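CDP-archaeol synthase (PDB 5GUF) catalyses, within the membrane, the magnesium-dependent transfer of a cytidylyl group from CTP to a geranylgeranylated glycerol phosphate, giving CDP-archaeol and diphosphate. Local coordinates at residues L20-N28 and F126-S134; T30-D41 and L53-A64. All coordinates share one frame; numbering follows the deposited sequence.

In the fold
Interaction 1 pairs helix 14-29 with helix 121-136, two predicted membrane helices; the contacting segments 20-28 and 126-134 are 98 residues apart in sequence. Its centre lies only about 4 Å from the centre of the chain. Interaction 2 folds residues 30-41 against 53-64 and builds part of the CTP pocket. The two centres are about 17 Å apart, and interaction 2 is nested inside the chain loop that interaction 1 closes. Their segments adjoin in the chain and do not otherwise touch. The side chain of Asn28 brings interaction 1 near the nucleotide, about 6 Å from CTP and about 5 Å from a bound potassium ion. The side chain of Lys57 lies about 4 Å from a bound potassium ion and binds CTP directly.

Interaction 1: residues L20-N28 and F126-S134; sequences LMLPAMIAN and FYLGALAVS
The side chain of Asn28 has its CG anti to the backbone N (chi1 176°), and that of Phe126 has its CG between the backbone N and the carbonyl carbon (chi1 84°). These torsions lay the Asn28 amide flat over one face of the Phe126 ring. The two planes are only 5° apart. Asn28 ND2 sits toward the rim, 3.4 Å from Phe126 CD1. Asn28 CB adds a CH-pi contact, 3.9 Å from the centroid of the Phe126 ring. The opposite face of the ring is covered by CB of Tyr127. Met25 meets the same ring obliquely, with its CG 4.1 Å from Phe126 CE2.

One turn back, the helices come close through small residues. Ala24 CB touches Ala130 CB at 3.6 Å. Met21 then packs as a knob into the hole formed by Tyr127, Ala130, Leu131 and Ser134. Its SD lies 4.0 Å from Ala130 CB and makes an oblique Met-aromatic contact with the Tyr127 ring, 4.2 Å from Tyr127 CD1.

The short axes approach to 9.9 Å. Helix 84-109 also packs here, with Ile92 on both Leu20 and Ala130. Tyr127 OH bonds to Ala146 O. Ser134 OG donates to Leu131 O within its own helix and also bonds to Trp141 NE1. None of these bonds links the two helices. The join between these membrane helices therefore rests on apolar, sulfur-aromatic and amide-ring packing.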
loop_
_atom_site.group_PDB
_atom_site.type_symbol
_atom_site.label_atom_id
_atom_site.label_comp_id
_atom_site.label_asym_id
_atom_site.label_seq_id
_atom_site.Cartn_x
_atom_site.Cartn_y
_atom_site.Cartn_z
ATOM N N LEU A 20 13.225 -5.279 15.656
ATOM C CA LEU A 20 13.919 -5.759 14.470
ATOM C C LEU A 20 13.981 -4.680 13.389
ATOM O O LEU A 20 15.004 -4.522 12.713
ATOM C CB LEU A 20 13.229 -7.023 13.960
ATOM C CG LEU A 20 13.859 -7.732 12.767
ATOM C CD1 LEU A 20 15.228 -8.311 13.131
ATOM C CD2 LEU A 20 12.907 -8.819 12.309
ATOM N N MET A 21 12.913 -3.905 13.239
ATOM C CA MET A 21 12.796 -2.958 12.138
ATOM C C MET A 21 13.377 -1.575 12.423
ATOM O O MET A 21 13.542 -0.791 11.476
ATOM C CB MET A 21 11.331 -2.794 11.757
ATOM C CG MET A 21 10.758 -3.980 11.007
ATOM S SD MET A 21 11.422 -4.082 9.324
ATOM C CE MET A 21 12.385 -5.587 9.448
ATOM N N LEU A 22 13.671 -1.241 13.682
ATOM C CA LEU A 22 14.142 0.110 13.981
ATOM C C LEU A 22 15.419 0.481 13.231
ATOM O O LEU A 22 15.559 1.653 12.856
ATOM C CB LEU A 22 14.305 0.291 15.498
ATOM C CG LEU A 22 13.062 0.870 16.203
ATOM C CD1 LEU A 22 13.084 0.608 17.705
ATOM C CD2 LEU A 22 12.906 2.361 15.938
ATOM N N PRO A 23 16.365 -0.423 12.980
ATOM C CA PRO A 23 17.484 -0.047 12.096
ATOM C C PRO A 23 17.045 0.369 10.704
ATOM O O PRO A 23 17.627 1.298 10.133
ATOM C CB PRO A 23 18.344 -1.320 12.067
ATOM C CG PRO A 23 18.111 -1.918 13.421
ATOM C CD PRO A 23 16.663 -1.637 13.762
ATOM N N ALA A 24 16.038 -0.298 10.136
ATOM C CA ALA A 24 15.531 0.081 8.818
ATOM C C ALA A 24 14.853 1.449 8.861
ATOM O O ALA A 24 15.085 2.296 7.992
ATOM C CB ALA A 24 14.556 -0.987 8.314
ATOM N N MET A 25 13.988 1.665 9.857
ATOM C CA MET A 25 13.364 2.969 10.056
ATOM C C MET A 25 14.418 4.065 10.163
ATOM O O MET A 25 14.278 5.144 9.575
ATOM C CB MET A 25 12.506 2.945 11.319
ATOM C CG MET A 25 11.181 2.221 11.169
ATOM S SD MET A 25 10.219 2.245 12.701
ATOM C CE MET A 25 10.668 0.672 13.412
ATOM N N ILE A 26 15.495 3.790 10.902
ATOM C CA ILE A 26 16.549 4.775 11.074
ATOM C C ILE A 26 17.367 4.917 9.794
ATOM O O ILE A 26 17.762 6.024 9.419
ATOM C CB ILE A 26 17.418 4.416 12.293
ATOM C CG1 ILE A 26 16.678 4.861 13.557
ATOM C CG2 ILE A 26 18.755 5.124 12.219
ATOM C CD1 ILE A 26 17.133 4.195 14.816
ATOM N N ALA A 27 17.621 3.811 9.097
ATOM C CA ALA A 27 18.280 3.912 7.800
ATOM C C ALA A 27 17.436 4.720 6.823
ATOM O O ALA A 27 17.968 5.517 6.048
ATOM C CB ALA A 27 18.563 2.522 7.232
ATOM N N ASN A 28 16.116 4.551 6.871
ATOM C CA ASN A 28 15.248 5.235 5.923
ATOM C C ASN A 28 15.117 6.723 6.225
ATOM O O ASN A 28 14.908 7.518 5.303
ATOM C CB ASN A 28 13.871 4.581 5.925
ATOM C CG ASN A 28 12.892 5.300 5.049
ATOM O OD1 ASN A 28 13.098 5.424 3.844
ATOM N ND2 ASN A 28 11.825 5.803 5.651
ATOM N N PHE A 126 10.526 1.120 1.864
ATOM C CA PHE A 126 11.671 0.714 2.668
ATOM C C PHE A 126 11.298 -0.419 3.621
ATOM O O PHE A 126 12.133 -1.286 3.911
ATOM C CB PHE A 126 12.214 1.917 3.459
ATOM C CG PHE A 126 11.479 2.151 4.729
ATOM C CD1 PHE A 126 10.321 2.905 4.739
ATOM C CD2 PHE A 126 11.892 1.548 5.914
ATOM C CE1 PHE A 126 9.609 3.085 5.917
ATOM C CE2 PHE A 126 11.168 1.718 7.080
ATOM C CZ PHE A 126 10.031 2.502 7.072
ATOM N N TYR A 127 10.063 -0.404 4.132
ATOM C CA TYR A 127 9.602 -1.462 5.021
ATOM C C TYR A 127 9.557 -2.803 4.307
ATOM O O TYR A 127 9.919 -3.835 4.892
ATOM C CB TYR A 127 8.226 -1.105 5.584
ATOM C CG TYR A 127 7.533 -2.229 6.315
ATOM C CD1 TYR A 127 7.949 -2.621 7.577
ATOM C CD2 TYR A 127 6.451 -2.901 5.743
ATOM C CE1 TYR A 127 7.315 -3.649 8.252
ATOM C CE2 TYR A 127 5.814 -3.932 6.414
ATOM C CZ TYR A 127 6.261 -4.303 7.670
ATOM O OH TYR A 127 5.644 -5.328 8.360
ATOM N N LEU A 128 9.134 -2.802 3.037
ATOM C CA LEU A 128 9.015 -4.018 2.236
ATOM C C LEU A 128 10.381 -4.575 1.845
ATOM O O LEU A 128 10.578 -5.795 1.846
ATOM C CB LEU A 128 8.175 -3.725 0.983
ATOM C CG LEU A 128 6.687 -3.392 1.199
ATOM C CD1 LEU A 128 6.023 -2.802 -0.049
ATOM C CD2 LEU A 128 5.927 -4.637 1.677
ATOM N N GLY A 129 11.330 -3.707 1.492
ATOM C CA GLY A 129 12.693 -4.175 1.283
ATOM C C GLY A 129 13.305 -4.769 2.545
ATOM O O GLY A 129 13.922 -5.837 2.513
ATOM N N ALA A 130 13.148 -4.079 3.673
ATOM C CA ALA A 130 13.703 -4.572 4.930
ATOM C C ALA A 130 13.040 -5.881 5.342
ATOM O O ALA A 130 13.718 -6.843 5.728
ATOM C CB ALA A 130 13.543 -3.515 6.023
ATOM N N LEU A 131 11.711 -5.937 5.236
ATOM C CA LEU A 131 10.976 -7.174 5.488
ATOM C C LEU A 131 11.466 -8.322 4.604
ATOM O O LEU A 131 11.633 -9.451 5.085
ATOM C CB LEU A 131 9.480 -6.936 5.274
ATOM C CG LEU A 131 8.561 -8.137 5.455
ATOM C CD1 LEU A 131 8.313 -8.383 6.938
ATOM C CD2 LEU A 131 7.255 -7.864 4.744
ATOM N N ALA A 132 11.692 -8.056 3.308
ATOM C CA ALA A 132 12.196 -9.095 2.413
ATOM C C ALA A 132 13.540 -9.617 2.885
ATOM O O ALA A 132 13.780 -10.829 2.862
ATOM C CB ALA A 132 12.311 -8.577 0.973
ATOM N N VAL A 133 14.432 -8.714 3.311
ATOM C CA VAL A 133 15.767 -9.122 3.749
ATOM C C VAL A 133 15.689 -9.912 5.047
ATOM O O VAL A 133 16.365 -10.934 5.212
ATOM C CB VAL A 133 16.690 -7.891 3.881
ATOM C CG1 VAL A 133 17.984 -8.242 4.591
ATOM C CG2 VAL A 133 17.006 -7.325 2.513
ATOM N N SER A 134 14.861 -9.468 5.989
ATOM C CA SER A 134 14.724 -10.232 7.224
ATOM C C SER A 134 14.262 -11.667 6.939
ATOM O O SER A 134 14.722 -12.610 7.587
ATOM C CB SER A 134 13.769 -9.515 8.182
ATOM O OG SER A 134 12.418 -9.780 7.876
#

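Interaction 2: residues T30-D41 and L53-A64; sequences TPVVAGGRRPVD and LGDGKTIEGLLA. With CTP (cytidine-5'-triphosphate), chain B.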
loop_
_atom_site.group_PDB
_atom_site.type_symbol
_atom_site.label_atom_id
_atom_site.label_comp_id
_atom_site.label_asym_id
_atom_site.label_seq_id
_atom_site.Cartn_x
_atom_site.Cartn_y
_atom_site.Cartn_z
ATOM N N THR A 30 17.413 8.770 7.962
ATOM C CA THR A 30 18.665 9.517 8.052
ATOM C C THR A 30 19.019 10.335 6.805
ATOM O O THR A 30 19.534 11.453 6.954
ATOM C CB THR A 30 19.795 8.545 8.422
ATOM O OG1 THR A 30 19.536 8.012 9.731
ATOM C CG2 THR A 30 21.149 9.239 8.438
ATOM N N PRO A 31 18.768 9.853 5.577
ATOM C CA PRO A 31 19.140 10.661 4.396
ATOM C C PRO A 31 18.427 12.011 4.299
ATOM O O PRO A 31 18.928 12.907 3.607
ATOM C CB PRO A 31 18.786 9.747 3.213
ATOM C CG PRO A 31 18.803 8.352 3.784
ATOM C CD PRO A 31 18.331 8.494 5.195
ATOM N N VAL A 32 17.304 12.206 4.991
ATOM C CA VAL A 32 16.610 13.487 4.900
ATOM C C VAL A 32 17.357 14.584 5.658
ATOM O O VAL A 32 17.147 15.775 5.398
ATOM C CB VAL A 32 15.165 13.342 5.414
ATOM C CG1 VAL A 32 14.537 12.072 4.884
ATOM C CG2 VAL A 32 15.138 13.365 6.942
ATOM N N VAL A 33 18.220 14.223 6.604
ATOM C CA VAL A 33 19.023 15.208 7.325
ATOM C C VAL A 33 20.456 15.245 6.808
ATOM O O VAL A 33 21.050 16.315 6.693
ATOM C CB VAL A 33 19.002 14.962 8.854
ATOM C CG1 VAL A 33 17.646 15.296 9.443
ATOM C CG2 VAL A 33 19.408 13.539 9.204
ATOM N N ALA A 34 21.026 14.090 6.470
ATOM C CA ALA A 34 22.402 14.071 5.998
ATOM C C ALA A 34 22.569 14.781 4.666
ATOM O O ALA A 34 23.709 15.016 4.249
ATOM C CB ALA A 34 22.905 12.633 5.881
ATOM N N GLY A 35 21.475 15.126 3.996
ATOM C CA GLY A 35 21.590 15.820 2.728
ATOM C C GLY A 35 22.111 14.886 1.657
ATOM O O GLY A 35 21.592 13.779 1.459
ATOM N N GLY A 36 23.153 15.323 0.974
ATOM C CA GLY A 36 23.715 14.614 -0.153
ATOM C C GLY A 36 23.478 15.368 -1.447
ATOM O O GLY A 36 22.498 16.107 -1.600
ATOM N N ARG A 37 24.386 15.188 -2.389
ATOM C CA ARG A 37 24.271 15.905 -3.653
ATOM C C ARG A 37 24.786 15.107 -4.839
ATOM O O ARG A 37 24.657 15.583 -5.971
ATOM C CB ARG A 37 25.016 17.249 -3.569
ATOM C CG ARG A 37 24.106 18.475 -3.502
ATOM C CD ARG A 37 24.649 19.606 -4.374
ATOM N NE ARG A 37 24.337 19.418 -5.792
ATOM C CZ ARG A 37 24.886 20.118 -6.780
ATOM N NH1 ARG A 37 24.537 19.879 -8.040
ATOM N NH2 ARG A 37 25.795 21.047 -6.511
ATOM N N ARG A 38 25.367 13.929 -4.626
ATOM C CA ARG A 38 25.802 13.069 -5.710
ATOM C C ARG A 38 24.737 12.008 -5.945
ATOM O O ARG A 38 24.587 11.100 -5.110
ATOM C CB ARG A 38 27.142 12.415 -5.380
ATOM C CG ARG A 38 28.265 13.389 -5.105
ATOM C CD ARG A 38 29.529 12.653 -4.670
ATOM N NE ARG A 38 30.471 13.542 -3.993
ATOM C CZ ARG A 38 31.606 13.984 -4.527
ATOM N NH1 ARG A 38 31.958 13.612 -5.753
ATOM N NH2 ARG A 38 32.397 14.796 -3.831
ATOM N N PRO A 39 23.980 12.075 -7.039
ATOM C CA PRO A 39 22.921 11.083 -7.261
ATOM C C PRO A 39 23.487 9.689 -7.468
ATOM O O PRO A 39 24.489 9.491 -8.158
ATOM C CB PRO A 39 22.221 11.589 -8.528
ATOM C CG PRO A 39 23.290 12.336 -9.266
ATOM C CD PRO A 39 24.128 12.996 -8.179
ATOM N N VAL A 40 22.816 8.713 -6.859
ATOM C CA VAL A 40 23.134 7.312 -7.109
ATOM C C VAL A 40 23.089 7.004 -8.605
ATOM O O VAL A 40 23.915 6.240 -9.121
ATOM C CB VAL A 40 22.171 6.407 -6.314
ATOM C CG1 VAL A 40 22.472 4.947 -6.581
ATOM C CG2 VAL A 40 22.267 6.715 -4.818
ATOM N N ASP A 41 22.127 7.589 -9.330
ATOM C CA ASP A 41 21.943 7.239 -10.738
ATOM C C ASP A 41 22.852 8.037 -11.677
ATOM O O ASP A 41 22.658 7.970 -12.893
ATOM C CB ASP A 41 20.464 7.390 -11.158
ATOM C CG ASP A 41 19.991 8.851 -11.235
ATOM O OD1 ASP A 41 20.803 9.777 -11.066
ATOM O OD2 ASP A 41 18.781 9.081 -11.467
ATOM N N LEU A 53 16.588 7.178 -11.212
ATOM C CA LEU A 53 16.149 7.306 -9.824
ATOM C C LEU A 53 15.727 8.715 -9.457
ATOM O O LEU A 53 14.740 8.885 -8.738
ATOM C CB LEU A 53 17.255 6.851 -8.854
ATOM C CG LEU A 53 17.606 5.350 -8.884
ATOM C CD1 LEU A 53 18.689 4.996 -7.843
ATOM C CD2 LEU A 53 16.372 4.450 -8.714
ATOM N N GLY A 54 16.435 9.733 -9.947
ATOM C CA GLY A 54 16.194 11.101 -9.552
ATOM C C GLY A 54 17.220 11.571 -8.540
ATOM O O GLY A 54 18.010 10.793 -7.986
ATOM N N ASP A 55 17.181 12.887 -8.288
ATOM C CA ASP A 55 18.136 13.524 -7.385
ATOM C C ASP A 55 17.886 13.189 -5.922
ATOM O O ASP A 55 18.760 13.436 -5.091
ATOM C CB ASP A 55 18.107 15.049 -7.562
ATOM C CG ASP A 55 18.873 15.506 -8.789
ATOM O OD1 ASP A 55 19.785 14.763 -9.235
ATOM O OD2 ASP A 55 18.569 16.610 -9.295
ATOM N N GLY A 56 16.718 12.650 -5.585
ATOM C CA GLY A 56 16.416 12.358 -4.202
ATOM C C GLY A 56 17.208 11.212 -3.615
ATOM O O GLY A 56 17.124 10.996 -2.407
ATOM N N LYS A 57 17.962 10.477 -4.427
ATOM C CA LYS A 57 18.734 9.319 -3.979
ATOM C C LYS A 57 20.205 9.657 -4.188
ATOM O O LYS A 57 20.709 9.613 -5.317
ATOM C CB LYS A 57 18.339 8.058 -4.746
ATOM C CG LYS A 57 16.869 7.723 -4.647
ATOM C CD LYS A 57 16.401 7.644 -3.186
ATOM C CE LYS A 57 14.923 7.941 -3.111
ATOM N NZ LYS A 57 14.334 8.149 -1.773
ATOM N N THR A 58 20.892 9.999 -3.104
ATOM C CA THR A 58 22.273 10.438 -3.186
ATOM C C THR A 58 23.168 9.399 -2.532
ATOM O O THR A 58 22.711 8.583 -1.735
ATOM C CB THR A 58 22.442 11.814 -2.534
ATOM O OG1 THR A 58 22.098 11.744 -1.147
ATOM C CG2 THR A 58 21.509 12.831 -3.207
ATOM N N ILE A 59 24.444 9.400 -2.927
ATOM C CA ILE A 59 25.399 8.435 -2.385
ATOM C C ILE A 59 25.688 8.743 -0.916
ATOM O O ILE A 59 25.884 7.832 -0.101
ATOM C CB ILE A 59 26.687 8.429 -3.233
ATOM C CG1 ILE A 59 26.471 7.643 -4.521
ATOM C CG2 ILE A 59 27.842 7.771 -2.491
ATOM C CD1 ILE A 59 27.187 8.232 -5.704
ATOM N N GLU A 60 25.722 10.032 -0.560
ATOM C CA GLU A 60 25.845 10.409 0.839
ATOM C C GLU A 60 24.636 9.922 1.621
ATOM O O GLU A 60 24.763 9.483 2.770
ATOM C CB GLU A 60 25.997 11.928 0.972
ATOM C CG GLU A 60 27.045 12.562 0.060
ATOM C CD GLU A 60 26.504 12.900 -1.352
ATOM O OE1 GLU A 60 26.084 11.983 -2.095
ATOM O OE2 GLU A 60 26.483 14.094 -1.714
ATOM N N GLY A 61 23.459 9.971 1.000
ATOM C CA GLY A 61 22.274 9.429 1.644
ATOM C C GLY A 61 22.416 7.952 1.953
ATOM O O GLY A 61 22.125 7.503 3.064
ATOM N N LEU A 62 22.885 7.177 0.979
ATOM C CA LEU A 62 23.022 5.746 1.196
ATOM C C LEU A 62 24.030 5.442 2.301
ATOM O O LEU A 62 23.802 4.548 3.123
ATOM C CB LEU A 62 23.434 5.053 -0.098
ATOM C CG LEU A 62 22.395 4.890 -1.192
ATOM C CD1 LEU A 62 22.941 3.924 -2.246
ATOM C CD2 LEU A 62 21.098 4.379 -0.592
ATOM N N LEU A 63 25.155 6.163 2.327
ATOM C CA LEU A 63 26.196 5.876 3.311
ATOM C C LEU A 63 25.758 6.251 4.722
ATOM O O LEU A 63 25.928 5.467 5.662
ATOM C CB LEU A 63 27.484 6.604 2.942
ATOM C CG LEU A 63 28.144 5.996 1.712
ATOM C CD1 LEU A 63 29.205 6.944 1.155
ATOM C CD2 LEU A 63 28.723 4.635 2.086
ATOM N N ALA A 64 25.201 7.452 4.887
ATOM C CA ALA A 64 24.681 7.859 6.187
ATOM C C ALA A 64 23.568 6.930 6.642
ATOM O O ALA A 64 23.496 6.572 7.821
ATOM C CB ALA A 64 24.184 9.307 6.130
HETATM N N1 CTP B . 17.751 11.120 0.416
HETATM C C2 CTP B . 19.048 10.933 -0.056
HETATM N N3 CTP B . 19.504 9.680 -0.441
HETATM C C4 CTP B . 18.669 8.582 -0.297
HETATM C C5 CTP B . 17.380 8.759 0.221
HETATM C C6 CTP B . 16.878 10.051 0.408
HETATM O O2 CTP B . 19.813 11.891 -0.141
HETATM N N4 CTP B . 19.106 7.377 -0.654
HETATM C "C1'" CTP B . 17.341 12.484 0.867
HETATM C "C2'" CTP B . 17.065 13.386 -0.327
HETATM O "O2'" CTP B . 17.377 14.713 0.036
HETATM C "C3'" CTP B . 15.574 13.271 -0.500
HETATM C "C4'" CTP B . 15.127 13.236 0.956
HETATM O "O4'" CTP B . 16.144 12.509 1.643
HETATM O "O3'" CTP B . 15.059 14.362 -1.215
HETATM C "C5'" CTP B . 13.734 12.630 1.128
HETATM O "O5'" CTP B . 13.715 11.265 0.766
HETATM P PA CTP B . 12.607 10.734 -0.265
HETATM O O1A CTP B . 11.274 11.267 0.213
HETATM O O2A CTP B . 12.606 9.223 -0.382
HETATM O O3A CTP B . 13.052 11.385 -1.673
HETATM P PB CTP B . 12.127 12.360 -2.563
HETATM O O1B CTP B . 12.689 13.763 -2.471
HETATM O O2B CTP B . 10.680 12.364 -2.143
HETATM O O3B CTP B . 12.305 11.734 -4.046
HETATM P PG CTP B . 11.381 10.534 -4.629
HETATM O O1G CTP B . 10.245 11.145 -5.406
HETATM O O2G CTP B . 12.284 9.687 -5.471
HETATM O O3G CTP B . 10.817 9.687 -3.523
HETATM O O HOH W 1 19.972 8.920 -8.089
#
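The carboxylate of Glu60 is turned toward the backbone of Gly36, Arg37 and Arg38. Its chain bends at chi2 (85°), and Arg38 N meets both oxygens from their syn side, at 3.1 Å from Glu60 OE2 and more loosely from Glu60 OE1. A doubtfully short bond runs from Arg37 N to Glu60 OE2. The Arg38 side chain crosses that of Glu60 at about a right angle, and its guanidinium makes no contact with the carboxylate.

Beside this grip, Pro39 and Thr58 form a single beta bridge. Ile59 N donates to Arg38 O, and Val40 N to Lys57 O at 2.8 Å. Val40 then spreads its two methyls: CG1 reaches Leu53 CD1 at 4.0 Å, while CG2 reaches Leu62 CD1 at 3.9 Å. Asp41 OD2 takes two backbone N-H groups. Leu53 N comes to its anti lone pair, and Gly54 N from above the carboxylate plane, each at 2.9 Å. Asp41 OD1 forms a salt bridge with Arg51.

Thr58 is the N-cap of helix 59-80. Its OG1 accepts from Gly61 N at 3.1 Å and donates to O2 of the CTP base at 2.5 Å. Lys57 NZ points to the alpha phosphate and forms a salt bridge with Asp100. Pro31 CB lies against the base. Thr58 thus gives cytosine O2 a donor while capping the helix, and Lys57 probably shares in offsetting the phosphate charge with Lys107, Arg108 and Arg114.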